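Local coordinates for alginate lyase, family PL7 (Zobellia galactanivorans, PDB 4BE3), which degrades alginate, the brown-algal cell-wall polysaccharide, as an exolytic lyase of polysaccharide lyase family 7, breaking its uronic-acid chain by beta-elimination, at residues 23-28 / 69-74; 32-37 / 288-293; 150-155 / 219-224; 265-270 / 274-279. All coordinates share one frame; numbering follows the deposited sequence.

Contact 1: residues 23-28 / 69-74; sequences HKEDLV and GQKKHW
Lys71 stands fully extended beyond CG: chi1 (-74°) leaves CG beside its own backbone N, and the later torsions are all anti, a straight chain that carries the ammonium group to the loop after strand 23-24. There it meets Glu25, whose CG starts out anti to the backbone N and whose chain then bends at chi2 (84°), bringing OE2 across the lysine chain, close to its CG, CD and CE. The direct bond, however, goes to the backbone. Lys71 NZ donates to Glu25 O at 2.8 Å, arriving somewhat tilted from the carbonyl plane. Glu25 OE2 rests 3.6 Å from Lys71 CE. Glu25 OE2 is 4.4 Å from Lys71 NZ, too far for a salt bridge, though the opposite charges probably still attract. A water spans this pair, donating to Glu25 OE2 at 3.1 Å and taking a weak bond from Lys71 NZ at 3.4 Å.

Further along 69-74, Trp74 NE1 donates in the plane of its indole to Gln70 OE1 at 2.9 Å. The same amide oxygen accepts from Phe256 N, which ties the turn after strand 65-70 to strand 254-258.

This is a small surface contact at the edge of the antiparallel sheet that holds the tartrate pocket, to which His23 belongs. Strand 14-17 runs antiparallel to both 23-24 and 65-70, with backbone bonds to Lys24 through Ile16 and to Gly69 through Lys15. Asp12 and Glu13, just before that shared neighbour, hold Lys71 as well, Asp12 O accepting from NZ and Glu13 bonding to its backbone.

Contact 2: residues 32-37 / 288-293; sequences KDDFFY and KQYANG
Tyr290 points its phenol end-on at the backbone of Asp34: OH donates to Asp34 O over 2.8 Å, and the C=O...OH angle of 172° places the donor almost in line with the carbonyl. That oxygen lies near the plane of the tyrosine ring, at its edge. The same edge meets the aspartate side chain, with Tyr290 CE2 3.6 Å from Asp34 CB, while the carboxylate stands nearly perpendicular to the ring (planes 87° apart). Phe35 comes in crosswise, at about a right angle to the tyrosine, and its CE1 reaches Tyr290 OH at 3.5 Å. One face of the Phe35 ring is covered toward its rim by Asp34 CB, so the two residues of 32-37 that receive the phenol also pack on each other.

Asp34 sits in the tight turn before strand 36-41, closed by a classic beta bulge in which Lys32 is paired with both Phe35 and Phe36. Lys32 O accepts from Phe35 N at 3.1 Å and from Phe36 N at 2.9 Å, and Lys32 N returns a bond to Phe36 O at 2.8 Å. Strand 36-41 is an outermost strand, within this chain, of the seven-stranded antiparallel sheet, and Tyr290 links the turn leading into it to the short helix 286-291.

A phenylalanine in place of Tyr290 would probably leave Asp34 O without this donor, with ring packing alone to join the two segments. The tyrosine ring has further company: Lys50 makes a cation-pi contact with it, Tyr295 meets it edge-to-face, and Pro52 of strand 44-52 touches it.

Contact 3: residues 150-155 / 219-224; sequences KRWDYS and SNFTKK
Trp152 and Phe221 form a buried aromatic contact, T-shaped, between the lead-in to strand 153-157 and the loop that runs from strand 210-215 to helix 229-234. The indole supplies the edge and the phenylalanine the face: Trp152 CH2 sits over the ring 3.5 Å from Phe221 CG, displaced toward the rim. The planes are inclined at 70°, and the centroid of the tryptophan's six-membered ring is 5.0 Å from that of Phe221. On the far face of Phe221 lies Asn220 CB, 3.9 Å above the ring centre. Tyr154 adds a looser touch, CD2 to Phe221 CZ at 4.4 Å.

Strand 153-157 belongs to the larger antiparallel sheet and 210-215 edges the seven-stranded one, so the contact joins elements of both sheets of the PL7 beta-sandwich, a jelly roll. An ST turn shapes the loop. Ser219 OG accepts from Phe221 N at 2.8 Å, nearly straight at 161°, and is itself hydrogen-bonded to Glu244.

Trp152 CG lies between its backbone N and carbonyl carbon (chi1 36°), which swings the six-membered ring toward the loop. The indole's polar end is satisfied elsewhere, NE1 being bonded to Gly242 O.

Contact 4: residues 265-270 / 274-279; sequences NGKSPE and VWSTGA
An Asx turn at Asn265 is the hub of a loop after strand 260-262 that doubles back on itself, so that 265-270 lies against 274-279. Asn265 OD1 closes the turn by accepting from Lys267 N at 2.9 Å, and from the opposite face of the amide plane it takes Thr277 N at 3.1 Å. The other half of the amide donates: ND2 meets Trp275 O at 2.9 Å, nearly in the amide plane and in the plane of that carbonyl, and has a second partner in Asn63 OD1. The asparagine's backbone joins in, N donating to Thr277 OG1 at 2.7 Å and O accepting from Ala279 N at 3.0 Å.

With an alanine in place of Asn265, Thr277 N and Trp275 O are likely to lose these partners, and the turn to Lys267 N its closing bond.

The fold-back is tight enough that Gly278, at positive phi (61°), has no room for a CB, which would run into Pro269 CD. Pro269 CA approaches Ser276 O at 3.2 Å in a CA-H...O contact. The Lys267 chain bends at chi3, which leaves NZ 4.2 Å from Ser276 OG; two waters join the pair through weak bonds to Lys267 NZ, while NZ is hydrogen-bonded to Ser62 OG.

How the contacts relate
Contacts 1 and 2 are neighbours in sequence, since 23-28 and 32-37 are separated by three residues, yet their centres lie 22 Å apart and they do not otherwise touch. Contacts 3 and 4 do meet: Asp153 OD2 packs against Trp275 CH2 at 3.5 Å. Contacts 2 and 3 lie on opposite sides of the chain's centre, their centres 36 Å apart, whereas contact 4 comes within about 7 Å of contact 2 at the nearest atoms. Contact 1 is closest to the bound tartrate, contributing His23 to its pocket, with the Glu25 side chain about 9 Å from the ligand; the side chains of Phe35 in contact 2 and Trp275 in contact 4 are each about 13 Å from the bound tartrate.

Contact 1: residues 23-28 / 69-74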
loop_
_atom_site.group_PDB
_atom_site.type_symbol
_atom_site.label_atom_id
_atom_site.label_comp_id
_atom_site.label_asym_id
_atom_site.label_seq_id
_atom_site.Cartn_x
_atom_site.Cartn_y
_atom_site.Cartn_z
ATOM N N HIS A 23 22.103 10.024 -2.552
ATOM C CA HIS A 23 20.717 9.533 -2.642
ATOM C C HIS A 23 20.366 9.273 -4.045
ATOM O O HIS A 23 20.713 10.097 -4.956
ATOM C CB HIS A 23 19.718 10.548 -2.119
ATOM C CG HIS A 23 19.734 10.702 -0.587
ATOM N ND1 HIS A 23 18.832 10.033 0.216
ATOM C CD2 HIS A 23 20.463 11.540 0.239
ATOM C CE1 HIS A 23 19.056 10.392 1.519
ATOM N NE2 HIS A 23 20.029 11.327 1.523
ATOM N N LYS A 24 19.668 8.198 -4.345
ATOM C CA LYS A 24 19.372 7.939 -5.781
ATOM C C LYS A 24 17.968 7.344 -5.789
ATOM O O LYS A 24 17.682 6.385 -5.055
ATOM C CB LYS A 24 20.386 6.995 -6.472
ATOM C CG LYS A 24 20.124 6.783 -7.986
ATOM C CD LYS A 24 20.654 7.947 -8.831
ATOM C CE LYS A 24 20.515 7.656 -10.337
ATOM N NZ LYS A 24 19.242 8.274 -10.766
ATOM N N GLU A 25 17.064 7.940 -6.607
ATOM C CA GLU A 25 15.668 7.504 -6.526
ATOM C C GLU A 25 15.406 6.468 -7.623
ATOM O O GLU A 25 14.507 5.631 -7.502
ATOM C CB GLU A 25 14.804 8.768 -6.692
ATOM C CG GLU A 25 13.324 8.523 -6.562
ATOM C CD GLU A 25 12.849 8.509 -5.073
ATOM O OE1 GLU A 25 13.588 9.083 -4.193
ATOM O OE2 GLU A 25 11.694 7.978 -4.825
ATOM N N ASP A 26 16.080 6.611 -8.766
ATOM C CA ASP A 26 15.854 5.702 -9.949
ATOM C C ASP A 26 16.968 4.720 -10.048
ATOM O O ASP A 26 18.097 5.062 -10.418
ATOM C CB ASP A 26 15.811 6.401 -11.367
ATOM C CG ASP A 26 15.549 5.375 -12.545
ATOM O OD1 ASP A 26 15.113 4.158 -12.366
ATOM O OD2 ASP A 26 15.746 5.827 -13.717
ATOM N N LEU A 27 16.698 3.464 -9.690
ATOM C CA LEU A 27 17.855 2.520 -9.473
ATOM C C LEU A 27 17.974 1.558 -10.551
ATOM O O LEU A 27 18.836 0.690 -10.602
ATOM C CB LEU A 27 17.677 1.728 -8.067
ATOM C CG LEU A 27 17.727 2.647 -6.849
ATOM C CD1 LEU A 27 17.487 1.706 -5.633
ATOM C CD2 LEU A 27 19.041 3.383 -6.808
ATOM N N VAL A 28 17.096 1.722 -11.563
ATOM C CA VAL A 28 17.321 0.879 -12.747
ATOM C C VAL A 28 18.614 1.249 -13.458
ATOM O O VAL A 28 18.870 2.541 -13.755
ATOM C CB VAL A 28 16.093 0.915 -13.714
ATOM C CG1 VAL A 28 16.446 0.182 -15.018
ATOM C CG2 VAL A 28 14.898 0.159 -13.080
ATOM N N GLY A 69 15.380 1.885 0.349
ATOM C CA GLY A 69 14.186 2.192 1.130
ATOM C C GLY A 69 13.021 2.005 0.137
ATOM O O GLY A 69 13.112 2.448 -1.062
ATOM N N GLN A 70 11.993 1.367 0.632
ATOM C CA GLN A 70 10.831 1.110 -0.279
ATOM C C GLN A 70 10.095 2.451 -0.527
ATOM O O GLN A 70 9.738 3.217 0.406
ATOM C CB GLN A 70 9.904 0.107 0.449
ATOM C CG GLN A 70 8.606 -0.136 -0.279
ATOM C CD GLN A 70 7.756 -1.077 0.560
ATOM O OE1 GLN A 70 7.821 -1.022 1.847
ATOM N NE2 GLN A 70 6.823 -1.839 -0.072
ATOM N N LYS A 71 9.753 2.700 -1.833
ATOM C CA LYS A 71 9.125 4.019 -2.165
ATOM C C LYS A 71 7.674 4.098 -1.716
ATOM O O LYS A 71 7.232 5.150 -1.259
ATOM C CB LYS A 71 9.148 4.089 -3.699
ATOM C CG LYS A 71 10.535 4.358 -4.233
ATOM C CD LYS A 71 10.454 4.427 -5.783
ATOM C CE LYS A 71 11.858 4.713 -6.288
ATOM N NZ LYS A 71 11.831 4.787 -7.816
ATOM N N LYS A 72 6.927 3.001 -1.859
ATOM C CA LYS A 72 5.490 3.054 -1.521
ATOM C C LYS A 72 5.266 2.700 -0.043
ATOM O O LYS A 72 5.642 1.598 0.334
ATOM C CB LYS A 72 4.779 2.025 -2.374
ATOM C CG LYS A 72 3.181 2.345 -2.392
ATOM C CD LYS A 72 2.531 1.538 -3.519
ATOM C CE LYS A 72 1.126 2.054 -3.865
ATOM N NZ LYS A 72 0.393 1.529 -2.658
ATOM N N HIS A 73 4.703 3.596 0.742
ATOM C CA HIS A 73 4.663 3.390 2.176
ATOM C C HIS A 73 3.367 2.678 2.537
ATOM O O HIS A 73 2.438 2.588 1.657
ATOM C CB HIS A 73 4.760 4.723 2.817
ATOM C CG HIS A 73 6.034 5.436 2.516
ATOM N ND1 HIS A 73 6.224 6.766 2.850
ATOM C CD2 HIS A 73 7.183 5.026 1.890
ATOM C CE1 HIS A 73 7.469 7.148 2.480
ATOM N NE2 HIS A 73 8.072 6.082 1.925
ATOM N N TRP A 74 3.174 2.253 3.776
ATOM C CA TRP A 74 1.997 1.542 4.173
ATOM C C TRP A 74 1.878 1.614 5.668
ATOM O O TRP A 74 2.829 1.920 6.348
ATOM C CB TRP A 74 2.013 0.074 3.687
ATOM C CG TRP A 74 3.412 -0.534 3.887
ATOM C CD1 TRP A 74 4.544 -0.437 3.069
ATOM C CD2 TRP A 74 3.794 -1.365 5.017
ATOM N NE1 TRP A 74 5.589 -1.192 3.625
ATOM C CE2 TRP A 74 5.186 -1.759 4.790
ATOM C CE3 TRP A 74 3.097 -1.862 6.148
ATOM C CZ2 TRP A 74 5.906 -2.513 5.694
ATOM C CZ3 TRP A 74 3.843 -2.655 7.079
ATOM C CH2 TRP A 74 5.233 -2.977 6.820
HETATM O O HOH W 1 10.005 7.652 -7.458
#

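Contact 2: residues 32-37 / 288-293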
loop_
_atom_site.group_PDB
_atom_site.type_symbol
_atom_site.label_atom_id
_atom_site.label_comp_id
_atom_site.label_asym_id
_atom_site.label_seq_id
_atom_site.Cartn_x
_atom_site.Cartn_y
_atom_site.Cartn_z
ATOM N N LYS A 32 27.300 1.857 -8.036
ATOM C CA LYS A 32 28.391 2.715 -7.757
ATOM C C LYS A 32 29.412 1.836 -7.096
ATOM O O LYS A 32 29.142 1.124 -6.071
ATOM C CB LYS A 32 27.951 3.850 -6.834
ATOM C CG LYS A 32 29.254 4.585 -6.472
ATOM C CD LYS A 32 29.229 6.049 -6.750
ATOM C CE LYS A 32 28.694 6.831 -5.572
ATOM N NZ LYS A 32 29.567 8.043 -5.589
ATOM N N ASP A 33 30.612 1.803 -7.685
ATOM C CA ASP A 33 31.706 1.001 -7.207
ATOM C C ASP A 33 31.940 1.252 -5.689
ATOM O O ASP A 33 31.817 2.419 -5.186
ATOM C CB ASP A 33 33.034 1.473 -7.852
ATOM C CG ASP A 33 33.129 1.099 -9.339
ATOM O OD1 ASP A 33 32.338 0.359 -9.866
ATOM O OD2 ASP A 33 34.119 1.540 -9.924
ATOM N N ASP A 34 32.308 0.162 -5.021
ATOM C CA ASP A 34 32.542 0.193 -3.519
ATOM C C ASP A 34 31.311 0.417 -2.659
ATOM O O ASP A 34 31.519 0.533 -1.432
ATOM C CB ASP A 34 33.509 1.306 -3.131
ATOM C CG ASP A 34 34.935 1.027 -3.581
ATOM O OD1 ASP A 34 35.254 -0.140 -4.045
ATOM O OD2 ASP A 34 35.687 2.033 -3.478
ATOM N N PHE A 35 30.100 0.553 -3.220
ATOM C CA PHE A 35 28.910 0.722 -2.353
ATOM C C PHE A 35 27.833 -0.217 -2.796
ATOM O O PHE A 35 27.222 -0.875 -1.986
ATOM C CB PHE A 35 28.370 2.144 -2.409
ATOM C CG PHE A 35 29.391 3.154 -1.844
ATOM C CD1 PHE A 35 29.584 3.278 -0.483
ATOM C CD2 PHE A 35 30.136 3.939 -2.719
ATOM C CE1 PHE A 35 30.552 4.196 0.009
ATOM C CE2 PHE A 35 31.100 4.844 -2.235
ATOM C CZ PHE A 35 31.307 4.966 -0.891
ATOM N N PHE A 36 27.502 -0.196 -4.111
ATOM C CA PHE A 36 26.200 -0.824 -4.497
ATOM C C PHE A 36 26.421 -1.379 -5.875
ATOM O O PHE A 36 26.568 -0.574 -6.842
ATOM C CB PHE A 36 25.075 0.190 -4.551
ATOM C CG PHE A 36 23.720 -0.387 -5.055
ATOM C CD1 PHE A 36 23.072 -1.505 -4.434
ATOM C CD2 PHE A 36 23.126 0.204 -6.201
ATOM C CE1 PHE A 36 21.822 -1.954 -4.923
ATOM C CE2 PHE A 36 21.884 -0.244 -6.667
ATOM C CZ PHE A 36 21.295 -1.334 -6.090
ATOM N N TYR A 37 26.629 -2.681 -5.967
ATOM C CA TYR A 37 27.159 -3.231 -7.261
ATOM C C TYR A 37 26.903 -4.710 -7.258
ATOM O O TYR A 37 26.425 -5.267 -6.305
ATOM C CB TYR A 37 28.650 -3.012 -7.497
ATOM C CG TYR A 37 29.534 -3.459 -6.328
ATOM C CD1 TYR A 37 29.798 -2.542 -5.279
ATOM C CD2 TYR A 37 30.081 -4.738 -6.272
ATOM C CE1 TYR A 37 30.642 -2.935 -4.204
ATOM C CE2 TYR A 37 30.930 -5.114 -5.227
ATOM C CZ TYR A 37 31.186 -4.221 -4.214
ATOM O OH TYR A 37 32.024 -4.649 -3.150
ATOM N N LYS A 288 40.519 4.219 3.458
ATOM C CA LYS A 288 41.344 3.653 4.557
ATOM C C LYS A 288 40.498 2.654 5.468
ATOM O O LYS A 288 40.966 1.608 5.860
ATOM C CB LYS A 288 41.911 4.775 5.502
ATOM C CG LYS A 288 43.064 5.553 4.920
ATOM C CD LYS A 288 43.617 6.447 6.037
ATOM C CE LYS A 288 44.534 7.524 5.393
ATOM N NZ LYS A 288 44.236 8.934 5.826
ATOM N N GLN A 289 39.229 2.968 5.666
ATOM C CA GLN A 289 38.345 2.046 6.411
ATOM C C GLN A 289 38.196 0.733 5.604
ATOM O O GLN A 289 38.284 -0.357 6.121
ATOM C CB GLN A 289 36.961 2.734 6.570
ATOM C CG GLN A 289 37.078 3.852 7.650
ATOM C CD GLN A 289 35.742 4.539 7.723
ATOM O OE1 GLN A 289 34.880 4.042 8.427
ATOM N NE2 GLN A 289 35.536 5.643 7.000
ATOM N N TYR A 290 38.050 0.850 4.301
ATOM C CA TYR A 290 37.926 -0.347 3.502
ATOM C C TYR A 290 39.159 -1.226 3.496
ATOM O O TYR A 290 39.066 -2.428 3.279
ATOM C CB TYR A 290 37.511 -0.054 2.028
ATOM C CG TYR A 290 36.015 0.222 1.862
ATOM C CD1 TYR A 290 35.184 0.261 2.979
ATOM C CD2 TYR A 290 35.506 0.651 0.626
ATOM C CE1 TYR A 290 33.763 0.581 2.810
ATOM C CE2 TYR A 290 34.175 0.970 0.426
ATOM C CZ TYR A 290 33.281 0.848 1.473
ATOM O OH TYR A 290 31.956 1.173 1.228
ATOM N N ALA A 291 40.334 -0.602 3.635
ATOM C CA ALA A 291 41.565 -1.342 3.630
ATOM C C ALA A 291 41.870 -1.934 4.969
ATOM O O ALA A 291 42.783 -2.786 5.107
ATOM C CB ALA A 291 42.737 -0.393 3.202
ATOM N N ASN A 292 41.130 -1.529 5.988
ATOM C CA ASN A 292 41.531 -2.021 7.374
ATOM C C ASN A 292 40.318 -2.649 8.110
ATOM O O ASN A 292 40.278 -2.657 9.361
ATOM C CB ASN A 292 42.043 -0.822 8.198
ATOM C CG ASN A 292 43.436 -0.358 7.709
ATOM O OD1 ASN A 292 43.563 0.553 6.866
ATOM N ND2 ASN A 292 44.433 -1.077 8.103
ATOM N N GLY A 293 39.329 -3.168 7.384
ATOM C CA GLY A 293 38.278 -3.912 8.089
ATOM C C GLY A 293 37.169 -3.074 8.713
ATOM O O GLY A 293 36.347 -3.639 9.445
#

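Contact 3: residues 150-155 / 219-224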
loop_
_atom_site.group_PDB
_atom_site.type_symbol
_atom_site.label_atom_id
_atom_site.label_comp_id
_atom_site.label_asym_id
_atom_site.label_seq_id
_atom_site.Cartn_x
_atom_site.Cartn_y
_atom_site.Cartn_z
ATOM N N LYS A 150 13.414 8.565 25.650
ATOM C CA LYS A 150 13.429 7.450 26.590
ATOM C C LYS A 150 13.175 6.096 25.851
ATOM O O LYS A 150 12.857 5.078 26.508
ATOM C CB LYS A 150 12.312 7.606 27.603
ATOM C CG LYS A 150 12.510 8.771 28.618
ATOM C CD LYS A 150 11.083 9.295 28.929
ATOM C CE LYS A 150 10.973 10.347 30.073
ATOM N NZ LYS A 150 11.041 9.655 31.395
ATOM N N ARG A 151 13.214 6.119 24.520
ATOM C CA ARG A 151 12.936 4.856 23.754
ATOM C C ARG A 151 13.931 3.759 24.029
ATOM O O ARG A 151 15.022 3.996 24.549
ATOM C CB ARG A 151 12.987 5.166 22.260
ATOM C CG ARG A 151 14.422 5.586 21.809
ATOM C CD ARG A 151 14.409 6.085 20.329
ATOM N NE ARG A 151 15.762 6.543 19.927
ATOM C CZ ARG A 151 16.368 7.616 20.441
ATOM N NH1 ARG A 151 15.818 8.342 21.412
ATOM N NH2 ARG A 151 17.588 7.950 20.079
ATOM N N TRP A 152 13.613 2.512 23.583
ATOM C CA TRP A 152 14.618 1.433 23.648
ATOM C C TRP A 152 14.142 0.382 22.647
ATOM O O TRP A 152 12.970 0.413 22.235
ATOM C CB TRP A 152 14.606 0.832 25.106
ATOM C CG TRP A 152 13.267 0.727 25.839
ATOM C CD1 TRP A 152 12.745 1.602 26.746
ATOM C CD2 TRP A 152 12.256 -0.343 25.698
ATOM N NE1 TRP A 152 11.520 1.120 27.186
ATOM C CE2 TRP A 152 11.219 -0.048 26.575
ATOM C CE3 TRP A 152 12.207 -1.544 24.908
ATOM C CZ2 TRP A 152 10.114 -0.883 26.757
ATOM C CZ3 TRP A 152 11.102 -2.404 25.082
ATOM C CH2 TRP A 152 10.065 -2.060 25.973
ATOM N N ASP A 153 15.053 -0.540 22.399
ATOM C CA ASP A 153 14.851 -1.704 21.525
ATOM C C ASP A 153 14.803 -2.923 22.439
ATOM O O ASP A 153 15.582 -3.019 23.409
ATOM C CB ASP A 153 16.054 -1.916 20.639
ATOM C CG ASP A 153 16.103 -1.036 19.401
ATOM O OD1 ASP A 153 15.577 0.112 19.376
ATOM O OD2 ASP A 153 16.748 -1.485 18.425
ATOM N N TYR A 154 13.969 -3.883 22.117
ATOM C CA TYR A 154 13.935 -5.160 22.794
ATOM C C TYR A 154 14.405 -6.190 21.798
ATOM O O TYR A 154 13.900 -6.270 20.679
ATOM C CB TYR A 154 12.524 -5.425 23.140
ATOM C CG TYR A 154 12.397 -6.783 23.805
ATOM C CD1 TYR A 154 13.215 -7.142 24.911
ATOM C CD2 TYR A 154 11.598 -7.788 23.219
ATOM C CE1 TYR A 154 13.145 -8.466 25.477
ATOM C CE2 TYR A 154 11.441 -9.040 23.820
ATOM C CZ TYR A 154 12.204 -9.375 24.934
ATOM O OH TYR A 154 12.054 -10.619 25.413
ATOM N N SER A 155 15.494 -6.921 22.121
ATOM C CA SER A 155 16.182 -7.738 21.160
ATOM C C SER A 155 15.876 -9.226 21.336
ATOM O O SER A 155 15.913 -9.761 22.481
ATOM C CB SER A 155 17.760 -7.520 21.364
ATOM O OG SER A 155 18.409 -8.201 20.329
ATOM N N SER A 219 0.223 -2.565 22.056
ATOM C CA SER A 219 1.537 -2.658 22.713
ATOM C C SER A 219 1.505 -3.660 23.905
ATOM O O SER A 219 0.535 -3.689 24.646
ATOM C CB SER A 219 1.821 -1.278 23.292
ATOM O OG SER A 219 3.018 -1.356 24.046
ATOM N N ASN A 220 2.611 -4.350 24.144
ATOM C CA ASN A 220 2.862 -5.147 25.323
ATOM C C ASN A 220 3.571 -4.328 26.391
ATOM O O ASN A 220 3.927 -4.895 27.472
ATOM C CB ASN A 220 3.904 -6.293 24.974
ATOM C CG ASN A 220 3.328 -7.445 24.102
ATOM O OD1 ASN A 220 2.118 -7.772 24.202
ATOM N ND2 ASN A 220 4.211 -8.086 23.215
ATOM N N PHE A 221 3.858 -3.050 26.105
ATOM C CA PHE A 221 4.818 -2.302 26.936
ATOM C C PHE A 221 4.238 -0.983 27.450
ATOM O O PHE A 221 4.916 0.039 27.340
ATOM C CB PHE A 221 6.166 -2.061 26.133
ATOM C CG PHE A 221 6.799 -3.339 25.671
ATOM C CD1 PHE A 221 7.097 -4.391 26.593
ATOM C CD2 PHE A 221 7.092 -3.538 24.342
ATOM C CE1 PHE A 221 7.707 -5.576 26.171
ATOM C CE2 PHE A 221 7.747 -4.724 23.896
ATOM C CZ PHE A 221 8.029 -5.744 24.789
ATOM N N THR A 222 3.021 -1.010 27.996
ATOM C CA THR A 222 2.296 0.282 28.209
ATOM C C THR A 222 2.568 0.812 29.628
ATOM O O THR A 222 2.168 1.926 29.930
ATOM C CB THR A 222 0.799 0.133 27.969
ATOM O OG1 THR A 222 0.316 -0.836 28.909
ATOM C CG2 THR A 222 0.536 -0.517 26.575
ATOM N N LYS A 223 3.257 0.027 30.484
ATOM C CA LYS A 223 3.711 0.593 31.792
ATOM C C LYS A 223 5.033 0.119 32.272
ATOM O O LYS A 223 5.591 -0.890 31.736
ATOM C CB LYS A 223 2.678 0.377 32.872
ATOM C CG LYS A 223 1.874 -0.879 32.779
ATOM C CD LYS A 223 0.388 -0.421 32.739
ATOM C CE LYS A 223 -0.539 -1.396 33.468
ATOM N NZ LYS A 223 0.239 -2.689 33.504
ATOM N N LYS A 224 5.552 0.796 33.305
ATOM C CA LYS A 224 6.935 0.509 33.743
ATOM C C LYS A 224 7.143 -0.948 34.110
ATOM O O LYS A 224 8.195 -1.521 33.782
ATOM C CB LYS A 224 7.364 1.407 34.883
ATOM C CG LYS A 224 7.461 2.850 34.440
ATOM C CD LYS A 224 8.880 3.210 34.022
ATOM C CE LYS A 224 8.874 4.601 33.396
ATOM N NZ LYS A 224 8.106 5.512 34.289
#

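Contact 4: residues 265-270 / 274-279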
loop_
_atom_site.group_PDB
_atom_site.type_symbol
_atom_site.label_atom_id
_atom_site.label_comp_id
_atom_site.label_asym_id
_atom_site.label_seq_id
_atom_site.Cartn_x
_atom_site.Cartn_y
_atom_site.Cartn_z
ATOM N N ASN A 265 30.015 2.391 14.468
ATOM C CA ASN A 265 30.469 3.775 14.179
ATOM C C ASN A 265 31.695 4.097 14.995
ATOM O O ASN A 265 32.224 3.252 15.746
ATOM C CB ASN A 265 29.331 4.735 14.522
ATOM C CG ASN A 265 28.829 4.493 15.932
ATOM O OD1 ASN A 265 29.585 4.756 16.873
ATOM N ND2 ASN A 265 27.530 4.019 16.099
ATOM N N GLY A 266 32.136 5.354 14.881
ATOM C CA GLY A 266 33.329 5.743 15.650
ATOM C C GLY A 266 32.986 6.647 16.800
ATOM O O GLY A 266 33.922 7.218 17.412
ATOM N N LYS A 267 31.724 6.680 17.230
ATOM C CA LYS A 267 31.352 7.505 18.370
ATOM C C LYS A 267 31.898 6.945 19.674
ATOM O O LYS A 267 32.076 5.737 19.834
ATOM C CB LYS A 267 29.827 7.693 18.422
ATOM C CG LYS A 267 29.363 8.416 17.096
ATOM C CD LYS A 267 27.845 8.540 17.182
ATOM C CE LYS A 267 27.483 9.859 17.892
ATOM N NZ LYS A 267 26.036 9.696 18.292
ATOM N N SER A 268 32.075 7.832 20.639
ATOM C CA SER A 268 32.642 7.439 21.926
ATOM C C SER A 268 31.652 6.629 22.737
ATOM O O SER A 268 30.506 7.074 22.975
ATOM C CB SER A 268 33.012 8.692 22.734
ATOM O OG SER A 268 34.012 9.428 22.057
ATOM N N PRO A 269 32.063 5.432 23.200
ATOM C CA PRO A 269 31.137 4.600 24.037
ATOM C C PRO A 269 30.648 5.318 25.242
ATOM O O PRO A 269 29.523 5.138 25.600
ATOM C CB PRO A 269 31.989 3.397 24.419
ATOM C CG PRO A 269 32.842 3.148 23.139
ATOM C CD PRO A 269 33.298 4.631 22.842
ATOM N N GLU A 270 31.477 6.222 25.815
ATOM C CA GLU A 270 31.032 6.978 26.998
ATOM C C GLU A 270 29.788 7.775 26.691
ATOM O O GLU A 270 28.965 8.037 27.552
ATOM C CB GLU A 270 32.236 7.884 27.537
ATOM C CG GLU A 270 33.450 7.067 27.979
ATOM C CD GLU A 270 34.155 6.271 26.813
ATOM O OE1 GLU A 270 34.181 6.849 25.671
ATOM O OE2 GLU A 270 34.598 5.045 26.990
ATOM N N VAL A 274 25.202 1.712 24.535
ATOM C CA VAL A 274 24.493 0.686 23.780
ATOM C C VAL A 274 24.739 0.801 22.280
ATOM O O VAL A 274 24.905 -0.221 21.574
ATOM C CB VAL A 274 22.983 0.782 23.998
ATOM C CG1 VAL A 274 22.146 -0.245 23.132
ATOM C CG2 VAL A 274 22.725 0.544 25.497
ATOM N N TRP A 275 24.887 2.056 21.803
ATOM C CA TRP A 275 24.964 2.276 20.315
ATOM C C TRP A 275 26.231 2.985 19.828
ATOM O O TRP A 275 26.410 3.004 18.620
ATOM C CB TRP A 275 23.760 3.218 19.892
ATOM C CG TRP A 275 22.452 2.566 20.176
ATOM C CD1 TRP A 275 21.574 2.783 21.239
ATOM C CD2 TRP A 275 21.786 1.539 19.337
ATOM N NE1 TRP A 275 20.450 1.983 21.099
ATOM C CE2 TRP A 275 20.554 1.197 20.016
ATOM C CE3 TRP A 275 22.152 0.854 18.174
ATOM C CZ2 TRP A 275 19.661 0.222 19.483
ATOM C CZ3 TRP A 275 21.244 -0.104 17.612
ATOM C CH2 TRP A 275 20.038 -0.403 18.241
ATOM N N SER A 276 27.053 3.616 20.713
ATOM C CA SER A 276 28.278 4.313 20.224
ATOM C C SER A 276 29.436 3.352 20.438
ATOM O O SER A 276 29.778 3.074 21.551
ATOM C CB SER A 276 28.515 5.662 21.022
ATOM O OG SER A 276 27.338 6.471 20.639
ATOM N N THR A 277 29.959 2.831 19.316
ATOM C CA THR A 277 30.794 1.651 19.398
ATOM C C THR A 277 32.318 1.910 19.410
ATOM O O THR A 277 33.073 0.986 19.617
ATOM C CB THR A 277 30.482 0.764 18.198
ATOM O OG1 THR A 277 30.505 1.569 16.981
ATOM C CG2 THR A 277 29.012 0.297 18.299
ATOM N N GLY A 278 32.731 3.149 19.149
ATOM C CA GLY A 278 34.175 3.499 19.346
ATOM C C GLY A 278 35.092 2.661 18.456
ATOM O O GLY A 278 36.175 2.314 18.881
ATOM N N ALA A 279 34.693 2.364 17.222
ATOM C CA ALA A 279 35.501 1.570 16.324
ATOM C C ALA A 279 36.520 2.471 15.614
ATOM O O ALA A 279 36.454 3.725 15.712
ATOM C CB ALA A 279 34.577 1.019 15.225
HETATM O O HOH W 2 25.271 6.469 18.826
HETATM O O HOH W 3 27.032 9.001 21.365
#